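PDB 6PV5: putative O-GlcNAcase nagJ from Clostridium perfringens, which probably acts as a family 84 glycoside hydrolase with hexosaminidase activity, this chain being the catalytic part of a longer protein. Local coordinates for residues M479-H489 with E530-L541. Sequence-based numbering, arbitrary orientation. Where two conformers were deposited one is given.
With EDO (1,2-ethanediol), chain C.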
loop_
_atom_site.group_PDB
_atom_site.type_symbol
_atom_site.label_atom_id
_atom_site.label_comp_id
_atom_site.label_asym_id
_atom_site.label_seq_id
_atom_site.Cartn_x
_atom_site.Cartn_y
_atom_site.Cartn_z
ATOM N N MET A 479 6.327 -1.784 -20.153
ATOM C CA MET A 479 6.456 -3.225 -19.972
ATOM C C MET A 479 5.306 -3.825 -19.148
ATOM O O MET A 479 5.444 -4.913 -18.580
ATOM C CB MET A 479 7.800 -3.560 -19.313
ATOM C CG MET A 479 8.989 -3.166 -20.181
ATOM S SD MET A 479 8.903 -3.942 -21.830
ATOM C CE MET A 479 9.110 -5.644 -21.326
ATOM N N LYS A 480 4.161 -3.136 -19.082
ATOM C CA LYS A 480 3.106 -3.527 -18.147
ATOM C C LYS A 480 2.539 -4.901 -18.490
ATOM O O LYS A 480 2.242 -5.679 -17.587
ATOM C CB LYS A 480 1.973 -2.498 -18.120
ATOM C CG LYS A 480 1.266 -2.315 -19.453
ATOM C CD LYS A 480 0.162 -1.267 -19.422
ATOM C CE LYS A 480 -0.268 -0.824 -20.804
ATOM N NZ LYS A 480 -1.661 -0.323 -20.777
ATOM N N GLU A 481 2.413 -5.219 -19.787
ATOM C CA GLU A 481 1.835 -6.507 -20.162
ATOM C C GLU A 481 2.772 -7.667 -19.809
ATOM O O GLU A 481 2.307 -8.723 -19.380
ATOM C CB GLU A 481 1.456 -6.592 -21.651
ATOM C CG GLU A 481 0.361 -5.618 -22.081
ATOM C CD GLU A 481 -1.018 -5.752 -21.439
ATOM O OE1 GLU A 481 -1.376 -6.863 -20.958
ATOM O OE2 GLU A 481 -1.743 -4.736 -21.411
ATOM N N GLU A 482 4.077 -7.497 -20.067
ATOM C CA GLU A 482 5.067 -8.511 -19.731
ATOM C C GLU A 482 5.098 -8.680 -18.211
ATOM O O GLU A 482 5.138 -9.796 -17.709
ATOM C CB GLU A 482 6.460 -8.092 -20.222
ATOM C CG GLU A 482 6.605 -8.160 -21.738
ATOM C CD GLU A 482 6.104 -6.957 -22.521
ATOM O OE1 GLU A 482 5.549 -6.015 -21.911
ATOM O OE2 GLU A 482 6.280 -6.958 -23.748
ATOM N N PHE A 483 5.040 -7.562 -17.482
ATOM C CA PHE A 483 5.108 -7.611 -16.028
ATOM C C PHE A 483 3.925 -8.378 -15.424
ATOM O O PHE A 483 4.101 -9.187 -14.514
ATOM C CB PHE A 483 5.217 -6.202 -15.432
ATOM C CG PHE A 483 5.765 -6.254 -14.030
ATOM C CD1 PHE A 483 4.925 -6.512 -12.956
ATOM C CD2 PHE A 483 7.132 -6.119 -13.799
ATOM C CE1 PHE A 483 5.436 -6.610 -11.665
ATOM C CE2 PHE A 483 7.637 -6.215 -12.508
ATOM C CZ PHE A 483 6.788 -6.464 -11.436
ATOM N N LYS A 484 2.707 -8.104 -15.907
ATOM C CA LYS A 484 1.523 -8.749 -15.361
ATOM C C LYS A 484 1.595 -10.262 -15.572
ATOM O O LYS A 484 1.256 -11.016 -14.663
ATOM C CB LYS A 484 0.239 -8.164 -15.961
ATOM C CG LYS A 484 -1.033 -8.754 -15.350
ATOM C CD LYS A 484 -2.302 -8.194 -15.922
ATOM C CE LYS A 484 -3.546 -8.817 -15.309
ATOM N NZ LYS A 484 -4.758 -8.114 -15.795
ATOM N N ILE A 485 2.052 -10.693 -16.759
ATOM C CA ILE A 485 2.264 -12.109 -17.038
ATOM C C ILE A 485 3.138 -12.735 -15.949
ATOM O O ILE A 485 2.853 -13.841 -15.490
ATOM C CB ILE A 485 2.821 -12.340 -18.462
ATOM C CG1 ILE A 485 1.786 -11.976 -19.539
ATOM C CG2 ILE A 485 3.305 -13.776 -18.604
ATOM C CD1 ILE A 485 2.360 -11.801 -20.948
ATOM N N PHE A 486 4.181 -12.017 -15.511
ATOM C CA PHE A 486 5.057 -12.492 -14.443
ATOM C C PHE A 486 4.346 -12.405 -13.087
ATOM O O PHE A 486 4.312 -13.373 -12.317
ATOM C CB PHE A 486 6.339 -11.642 -14.477
ATOM C CG PHE A 486 7.292 -11.836 -13.326
ATOM C CD1 PHE A 486 8.086 -12.974 -13.249
ATOM C CD2 PHE A 486 7.423 -10.865 -12.340
ATOM C CE1 PHE A 486 8.984 -13.145 -12.198
ATOM C CE2 PHE A 486 8.309 -11.037 -11.284
ATOM C CZ PHE A 486 9.097 -12.176 -11.218
ATOM N N ALA A 487 3.787 -11.223 -12.789
ATOM C CA ALA A 487 3.190 -10.966 -11.481
ATOM C C ALA A 487 1.997 -11.893 -11.218
ATOM O O ALA A 487 1.728 -12.253 -10.075
ATOM C CB ALA A 487 2.784 -9.514 -11.384
ATOM N N ASN A 488 1.310 -12.308 -12.282
ATOM C CA ASN A 488 0.192 -13.243 -12.180
ATOM C C ASN A 488 0.572 -14.508 -11.414
ATOM O O ASN A 488 -0.281 -15.111 -10.749
ATOM C CB ASN A 488 -0.421 -13.510 -13.561
ATOM C CG ASN A 488 -1.572 -14.498 -13.591
ATOM O OD1 ASN A 488 -2.493 -14.442 -12.780
ATOM N ND2 ASN A 488 -1.530 -15.410 -14.549
ATOM N N HIS A 489 1.855 -14.897 -11.464
ATOM C CA HIS A 489 2.257 -16.142 -10.823
ATOM C C HIS A 489 2.859 -15.890 -9.445
ATOM O O HIS A 489 3.480 -16.777 -8.876
ATOM C CB HIS A 489 3.256 -16.904 -11.703
ATOM C CG HIS A 489 2.680 -17.412 -12.979
ATOM N ND1 HIS A 489 2.250 -18.705 -13.112
ATOM C CD2 HIS A 489 2.440 -16.802 -14.161
ATOM C CE1 HIS A 489 1.786 -18.892 -14.338
ATOM N NE2 HIS A 489 1.883 -17.739 -14.996
ATOM N N GLU A 530 0.429 -20.097 -22.469
ATOM C CA GLU A 530 0.904 -19.524 -21.211
ATOM C C GLU A 530 2.413 -19.746 -21.041
ATOM O O GLU A 530 3.151 -18.798 -20.799
ATOM C CB GLU A 530 0.124 -20.076 -20.025
ATOM C CG GLU A 530 0.506 -19.425 -18.690
ATOM C CD GLU A 530 0.455 -17.902 -18.598
ATOM O OE1 GLU A 530 -0.234 -17.259 -19.431
ATOM O OE2 GLU A 530 1.097 -17.351 -17.674
ATOM N N PHE A 531 2.866 -20.994 -21.241
ATOM C CA PHE A 531 4.242 -21.395 -20.993
ATOM C C PHE A 531 5.182 -20.686 -21.966
ATOM O O PHE A 531 6.316 -20.364 -21.599
ATOM C CB PHE A 531 4.418 -22.919 -21.025
ATOM C CG PHE A 531 3.678 -23.704 -19.965
ATOM C CD1 PHE A 531 3.547 -23.224 -18.665
ATOM C CD2 PHE A 531 3.129 -24.948 -20.259
ATOM C CE1 PHE A 531 2.879 -23.968 -17.697
ATOM C CE2 PHE A 531 2.465 -25.693 -19.292
ATOM C CZ PHE A 531 2.341 -25.199 -18.008
ATOM N N SER A 532 4.710 -20.425 -23.194
ATOM C CA SER A 532 5.547 -19.717 -24.154
ATOM C C SER A 532 5.731 -18.263 -23.720
ATOM O O SER A 532 6.785 -17.684 -23.946
ATOM C CB SER A 532 5.008 -19.789 -25.564
ATOM O OG SER A 532 4.776 -21.144 -25.920
ATOM N N LYS A 533 4.701 -17.663 -23.120
ATOM C CA LYS A 533 4.843 -16.283 -22.677
ATOM C C LYS A 533 5.826 -16.240 -21.510
ATOM O O LYS A 533 6.652 -15.344 -21.448
ATOM C CB LYS A 533 3.490 -15.693 -22.277
ATOM C CG LYS A 533 2.506 -15.507 -23.422
ATOM C CD LYS A 533 1.136 -15.174 -22.900
ATOM C CE LYS A 533 0.103 -15.107 -24.001
ATOM N NZ LYS A 533 -1.262 -14.918 -23.456
ATOM N N MET A 534 5.759 -17.251 -20.636
ATOM C CA MET A 534 6.631 -17.361 -19.478
ATOM C C MET A 534 8.084 -17.453 -19.936
ATOM O O MET A 534 8.974 -16.872 -19.312
ATOM C CB MET A 534 6.284 -18.585 -18.616
ATOM C CG MET A 534 4.909 -18.495 -17.949
ATOM S SD MET A 534 4.478 -19.950 -16.947
ATOM C CE MET A 534 5.728 -19.956 -15.665
ATOM N N VAL A 535 8.316 -18.182 -21.035
ATOM C CA VAL A 535 9.660 -18.292 -21.586
ATOM C C VAL A 535 10.175 -16.920 -22.024
ATOM O O VAL A 535 11.348 -16.620 -21.819
ATOM C CB VAL A 535 9.766 -19.339 -22.713
ATOM C CG1 VAL A 535 11.073 -19.220 -23.489
ATOM C CG2 VAL A 535 9.619 -20.747 -22.152
ATOM N N GLN A 536 9.306 -16.093 -22.614
ATOM C CA GLN A 536 9.752 -14.893 -23.318
ATOM C C GLN A 536 9.857 -13.659 -22.419
ATOM O O GLN A 536 10.624 -12.748 -22.725
ATOM C CB GLN A 536 8.760 -14.496 -24.410
ATOM C CG GLN A 536 8.554 -15.519 -25.512
ATOM C CD GLN A 536 7.394 -15.068 -26.366
ATOM O OE1 GLN A 536 7.458 -14.032 -27.032
ATOM N NE2 GLN A 536 6.312 -15.833 -26.339
ATOM N N VAL A 537 9.025 -13.546 -21.378
ATOM C CA VAL A 537 8.944 -12.243 -20.730
ATOM C C VAL A 537 10.203 -11.894 -19.924
ATOM O O VAL A 537 10.545 -10.723 -19.871
ATOM C CB VAL A 537 7.627 -11.988 -19.958
ATOM C CG1 VAL A 537 6.377 -12.218 -20.802
ATOM C CG2 VAL A 537 7.554 -12.736 -18.650
ATOM N N PRO A 538 10.962 -12.841 -19.304
ATOM C CA PRO A 538 12.150 -12.481 -18.520
ATOM C C PRO A 538 13.194 -11.655 -19.279
ATOM O O PRO A 538 13.561 -10.572 -18.835
ATOM C CB PRO A 538 12.680 -13.838 -18.035
ATOM C CG PRO A 538 11.417 -14.667 -17.978
ATOM C CD PRO A 538 10.717 -14.293 -19.269
ATOM N N ASN A 539 13.598 -12.125 -20.463
ATOM C CA ASN A 539 14.542 -11.395 -21.297
ATOM C C ASN A 539 13.997 -10.017 -21.637
ATOM O O ASN A 539 14.759 -9.036 -21.641
ATOM C CB ASN A 539 14.878 -12.156 -22.584
ATOM C CG ASN A 539 15.917 -13.243 -22.369
ATOM O OD1 ASN A 539 16.306 -13.525 -21.240
ATOM N ND2 ASN A 539 16.381 -13.858 -23.449
ATOM N N LYS A 540 12.687 -9.948 -21.955
ATOM C CA LYS A 540 12.147 -8.656 -22.357
ATOM C C LYS A 540 12.153 -7.697 -21.169
ATOM O O LYS A 540 12.426 -6.505 -21.334
ATOM C CB LYS A 540 10.705 -8.733 -22.862
ATOM C CG LYS A 540 10.444 -9.467 -24.170
ATOM C CD LYS A 540 8.966 -9.851 -24.221
ATOM C CE LYS A 540 8.590 -10.884 -25.265
ATOM N NZ LYS A 540 8.507 -10.298 -26.622
ATOM N N LEU A 541 11.808 -8.210 -19.974
ATOM C CA LEU A 541 11.856 -7.370 -18.787
ATOM C C LEU A 541 13.302 -7.010 -18.436
ATOM O O LEU A 541 13.570 -5.878 -18.045
ATOM C CB LEU A 541 11.164 -8.080 -17.621
ATOM C CG LEU A 541 9.642 -8.126 -17.739
ATOM C CD1 LEU A 541 9.075 -9.142 -16.768
ATOM C CD2 LEU A 541 9.061 -6.731 -17.497
HETATM C C1 EDO C . -1.272 -4.181 -16.621
HETATM O O1 EDO C . -1.377 -2.771 -16.789
HETATM C C2 EDO C . -2.016 -4.989 -17.623
HETATM O O2 EDO C . -2.106 -4.386 -18.908
HETATM O O HOH W 1 0.606 -14.986 -16.526
#
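A helix-helix contact, with Glu482 packed on Val537 at its middle, joins two of the helices that follow the last strand, 431-436, of the (beta/alpha)8 barrel in this family 84 glycoside hydrolase, away from the predicted proton donor Asp305. Short helix 480-487 crosses the kinked 530-541 part of helix 521-544 at -124°, the axes 9.4 Å apart. The backbones come closest at Glu482 and Val537, whose CA atoms are 5.5 Å apart, and Val537 CG2 sits 3.9 Å from Glu482 O. Leu541 sends CD2 into a corner between Met479 CB, Glu482 CB and the edge of the Phe483 ring. Met479, bent at chi2 and chi3, curls its methyl back over the other helix, CE lying against Lys540 O and CB. Ile485 CD1, in one of two conformers, is 4.0 Å from Val537 CG1 and also rests on the aliphatic chain of Lys533. Similarly, Lys540 lays its CD across Glu482 CG at about a right angle, while the opposite charges stay apart, Glu482 OE2 to Lys540 NZ being 4.9 Å. Beyond the pair, helix 548-579 supplies Phe561, whose ring meets those of Phe486 and His489 edge-to-face. The polar end lies just past helix 480-487. Glu530 CG is anti to the backbone N, and a bend at chi2 brings the carboxylate to His489. Met534 sets CE over one face of the His489 ring, with SD 4.3 Å from the ring centroid in an oblique sulfur-aromatic contact. One water accepts a hydrogen bond from Asn488 ND2 and donates to both Ile485 O and Glu530 OE2, tying the helix end to the carboxylate. That same OE2 accepts a hydrogen bond from His489 NE2 (2.8 Å, 178°), in the imidazole plane but on the anti side of the carboxylate and tilted 21° out of its plane.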